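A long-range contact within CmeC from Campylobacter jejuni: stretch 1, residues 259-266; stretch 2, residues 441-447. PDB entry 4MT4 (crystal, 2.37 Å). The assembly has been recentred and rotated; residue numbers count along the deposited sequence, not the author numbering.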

ATOM      1  N   ASP B 259     -12.422 -28.639  16.959  1.00 85.62           N
ATOM      2  CA  ASP B 259     -13.289 -27.887  17.860  1.00 87.45           C
ATOM      3  C   ASP B 259     -13.248 -26.392  17.548  1.00 72.46           C
ATOM      4  O   ASP B 259     -12.589 -25.619  18.240  1.00 85.13           O
ATOM      5  CB  ASP B 259     -12.892 -28.132  19.319  1.00 98.40           C
ATOM      6  CG  ASP B 259     -11.389 -28.124  19.527  1.00 96.39           C
ATOM      7  OD1 ASP B 259     -10.655 -27.756  18.585  1.00 76.10           O
ATOM      8  OD2 ASP B 259     -10.941 -28.483  20.637  1.00104.56           O
ATOM      9  N   ILE B 260     -13.961 -25.996  16.499  1.00 57.19           N
ATOM     10  CA  ILE B 260     -14.020 -24.599  16.091  1.00 65.37           C
ATOM     11  C   ILE B 260     -15.469 -24.120  16.046  1.00 61.57           C
ATOM     12  O   ILE B 260     -16.381 -24.923  15.851  1.00 64.42           O
ATOM     13  CB  ILE B 260     -13.358 -24.383  14.712  1.00 66.28           C
ATOM     14  CG1 ILE B 260     -14.078 -25.197  13.637  1.00 55.20           C
ATOM     15  CG2 ILE B 260     -11.881 -24.742  14.766  1.00 59.89           C
ATOM     16  CD1 ILE B 260     -13.520 -24.994  12.247  1.00 51.15           C
ATOM     17  N   PRO B 261     -15.686 -22.808  16.240  1.00 70.17           N
ATOM     18  CA  PRO B 261     -17.038 -22.237  16.196  1.00 69.15           C
ATOM     19  C   PRO B 261     -17.760 -22.499  14.876  1.00 65.57           C
ATOM     20  O   PRO B 261     -17.124 -22.575  13.825  1.00 59.82           O
ATOM     21  CB  PRO B 261     -16.788 -20.737  16.385  1.00 62.89           C
ATOM     22  CG  PRO B 261     -15.517 -20.666  17.145  1.00 67.72           C
ATOM     23  CD  PRO B 261     -14.682 -21.806  16.639  1.00 66.97           C
ATOM     24  N   THR B 262     -19.079 -22.641  14.947  1.00 62.44           N
ATOM     25  CA  THR B 262     -19.903 -22.824  13.760  1.00 59.68           C
ATOM     26  C   THR B 262     -20.870 -21.656  13.619  1.00 61.34           C
ATOM     27  O   THR B 262     -21.620 -21.563  12.649  1.00 62.64           O
ATOM     28  CB  THR B 262     -20.696 -24.141  13.814  1.00 60.94           C
ATOM     29  OG1 THR B 262     -21.617 -24.105  14.911  1.00 66.93           O
ATOM     30  CG2 THR B 262     -19.757 -25.327  13.983  1.00 51.05           C
ATOM     31  N   GLY B 263     -20.846 -20.770  14.608  1.00 53.43           N
ATOM     32  CA  GLY B 263     -21.661 -19.571  14.605  1.00 53.12           C
ATOM     33  C   GLY B 263     -20.888 -18.427  15.233  1.00 60.22           C
ATOM     34  O   GLY B 263     -19.869 -18.651  15.886  1.00 53.39           O
ATOM     35  N   ILE B 264     -21.361 -17.201  15.039  1.00 48.63           N
ATOM     36  CA  ILE B 264     -20.654 -16.042  15.567  1.00 58.74           C
ATOM     37  C   ILE B 264     -20.765 -15.992  17.091  1.00 63.06           C
ATOM     38  O   ILE B 264     -21.784 -16.371  17.669  1.00 63.84           O
ATOM     39  CB  ILE B 264     -21.179 -14.725  14.945  1.00 58.71           C
ATOM     40  CG1 ILE B 264     -20.267 -13.552  15.318  1.00 49.58           C
ATOM     41  CG2 ILE B 264     -22.626 -14.462  15.347  1.00 51.49           C
ATOM     42  CD1 ILE B 264     -20.496 -12.315  14.488  1.00 40.21           C
ATOM     43  N   SER B 265     -19.694 -15.547  17.740  1.00 65.49           N
ATOM     44  CA  SER B 265     -19.653 -15.470  19.194  1.00 62.49           C
ATOM     45  C   SER B 265     -20.444 -14.273  19.710  1.00 61.02           C
ATOM     46  O   SER B 265     -20.630 -13.286  19.000  1.00 58.58           O
ATOM     47  CB  SER B 265     -18.207 -15.391  19.681  1.00 53.40           C
ATOM     48  OG  SER B 265     -18.150 -15.212  21.083  1.00 60.18           O
ATOM     49  N   SER B 266     -20.905 -14.365  20.954  1.00 48.34           N
ATOM     50  CA  SER B 266     -21.659 -13.281  21.570  1.00 65.31           C
ATOM     51  C   SER B 266     -20.720 -12.210  22.111  1.00 63.83           C
ATOM     52  O   SER B 266     -21.151 -11.118  22.483  1.00 60.45           O
ATOM     53  CB  SER B 266     -22.553 -13.815  22.690  1.00 51.82           C
ATOM     54  OG  SER B 266     -21.779 -14.362  23.742  1.00 72.22           O
ATOM     55  N   ASP B 441      -8.825 -20.087   8.624  1.00 48.59           N
ATOM     56  CA  ASP B 441      -9.581 -18.870   8.345  1.00 39.83           C
ATOM     57  C   ASP B 441     -10.663 -18.629   9.392  1.00 48.43           C
ATOM     58  O   ASP B 441     -10.889 -17.495   9.810  1.00 52.69           O
ATOM     59  CB  ASP B 441     -10.205 -18.932   6.948  1.00 42.56           C
ATOM     60  CG  ASP B 441      -9.186 -18.714   5.845  1.00 56.45           C
ATOM     61  OD1 ASP B 441      -8.190 -18.001   6.089  1.00 58.25           O
ATOM     62  OD2 ASP B 441      -9.380 -19.253   4.733  1.00 57.27           O
ATOM     63  N   VAL B 442     -11.328 -19.702   9.811  1.00 47.35           N
ATOM     64  CA  VAL B 442     -12.335 -19.621  10.863  1.00 51.41           C
ATOM     65  C   VAL B 442     -11.691 -19.226  12.186  1.00 46.12           C
ATOM     66  O   VAL B 442     -12.162 -18.318  12.871  1.00 44.87           O
ATOM     67  CB  VAL B 442     -13.083 -20.958  11.044  1.00 45.94           C
ATOM     68  CG1 VAL B 442     -14.015 -20.887  12.246  1.00 43.84           C
ATOM     69  CG2 VAL B 442     -13.853 -21.312   9.785  1.00 44.23           C
ATOM     70  N   ILE B 443     -10.610 -19.916  12.535  1.00 45.48           N
ATOM     71  CA  ILE B 443      -9.857 -19.611  13.747  1.00 52.19           C
ATOM     72  C   ILE B 443      -9.351 -18.170  13.730  1.00 46.23           C
ATOM     73  O   ILE B 443      -9.437 -17.460  14.734  1.00 42.10           O
ATOM     74  CB  ILE B 443      -8.661 -20.574  13.921  1.00 53.22           C
ATOM     75  CG1 ILE B 443      -9.155 -22.018  14.058  1.00 53.73           C
ATOM     76  CG2 ILE B 443      -7.825 -20.177  15.129  1.00 44.99           C
ATOM     77  CD1 ILE B 443      -8.042 -23.044  14.150  1.00 41.10           C
ATOM     78  N   LYS B 444      -8.838 -17.742  12.580  1.00 44.61           N
ATOM     79  CA  LYS B 444      -8.333 -16.383  12.417  1.00 46.23           C
ATOM     80  C   LYS B 444      -9.440 -15.346  12.572  1.00 51.53           C
ATOM     81  O   LYS B 444      -9.248 -14.303  13.196  1.00 47.34           O
ATOM     82  CB  LYS B 444      -7.666 -16.221  11.049  1.00 45.50           C
ATOM     83  CG  LYS B 444      -7.041 -14.851  10.816  1.00 54.55           C
ATOM     84  CD  LYS B 444      -6.888 -14.546   9.332  1.00 63.99           C
ATOM     85  CE  LYS B 444      -6.104 -15.630   8.611  1.00 65.78           C
ATOM     86  NZ  LYS B 444      -5.956 -15.333   7.159  1.00 63.65           N
ATOM     87  N   ALA B 445     -10.603 -15.641  11.998  1.00 49.50           N
ATOM     88  CA  ALA B 445     -11.726 -14.707  12.004  1.00 46.80           C
ATOM     89  C   ALA B 445     -12.313 -14.521  13.399  1.00 48.25           C
ATOM     90  O   ALA B 445     -12.940 -13.503  13.686  1.00 42.87           O
ATOM     91  CB  ALA B 445     -12.805 -15.176  11.042  1.00 40.35           C
ATOM     92  N   PHE B 446     -12.105 -15.506  14.265  1.00 43.24           N
ATOM     93  CA  PHE B 446     -12.639 -15.454  15.623  1.00 44.68           C
ATOM     94  C   PHE B 446     -11.587 -15.008  16.637  1.00 42.45           C
ATOM     95  O   PHE B 446     -11.810 -15.074  17.846  1.00 44.62           O
ATOM     96  CB  PHE B 446     -13.212 -16.816  16.026  1.00 44.15           C
ATOM     97  CG  PHE B 446     -14.599 -17.066  15.506  1.00 41.77           C
ATOM     98  CD1 PHE B 446     -14.797 -17.521  14.215  1.00 43.57           C
ATOM     99  CD2 PHE B 446     -15.705 -16.841  16.309  1.00 44.59           C
ATOM    100  CE1 PHE B 446     -16.069 -17.749  13.733  1.00 38.09           C
ATOM    101  CE2 PHE B 446     -16.981 -17.067  15.834  1.00 52.47           C
ATOM    102  CZ  PHE B 446     -17.163 -17.522  14.543  1.00 54.07           C
ATOM    103  N   GLY B 447     -10.443 -14.549  16.139  1.00 45.86           N
ATOM    104  CA  GLY B 447      -9.425 -13.963  16.995  1.00 48.04           C
ATOM    105  C   GLY B 447      -8.294 -14.887  17.409  1.00 55.50           C
ATOM    106  O   GLY B 447      -7.327 -14.447  18.028  1.00 42.29           O
TER

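No hydrogen bond or salt bridge crosses between these two stretches; the 307 Å² they bury, both sides summed, rests on packing, and Phe446 contributes the largest single share, 94 Å². Ile260, Pro261, Val442, Ile443 and Phe446 are all buried, apolar side chains suited to a contact without polar bonds. Stretch 1 is a segment without regular secondary structure laid against the last turn of a helix and the residue that follows it.

Asp259 stays clear of the contact and is exposed, as suits a charged residue. Ile260 begins it. Its CA-to-CB bond points toward stretch 2, and with chi1 in p and chi2 in t its two branches diverge: CD1 lies 4.1 Å from CG1 of Val442, which points toward stretch 1, while CG2 lies 3.9 Å from CG1 of Ile443. A beta-branched chain can thus meet two residues of the helix at once. Ile443 leaves its backbone sideways, yet its end comes nearer.

Pro261 also points toward stretch 2 and sets its ring against an aromatic face. Its CB sits 3.8 Å from the centroid of the Phe446 ring and 16° off the ring normal, the geometry of a CH-pi contact. Pro261 O lies 3.9 Å from CG1 of Val442.

Thr262 turns away, and its OG1 is hydrogen-bonded elsewhere in the structure. The backbone then passes along the edge of the Phe446 ring, near its plane: Gly263 O is 3.2 Å from CZ of Phe446, Ile264 CA 3.8 Å from CE2 of Phe446, and Ser265 N 3.6 Å from that same CE2. A CB on Gly263 would point away, with nothing of stretch 2 within 5.5 Å, so this contact gives no reason for glycine. Ser265 has its CA-to-CB bond toward stretch 2. Ser266, exposed, makes no contact.

Phe446, the first residue to leave helical phi/psi, points toward stretch 1 with chi1 at -81°; its flat ring offers a face to Pro261 and an edge to the backbone of 263-265.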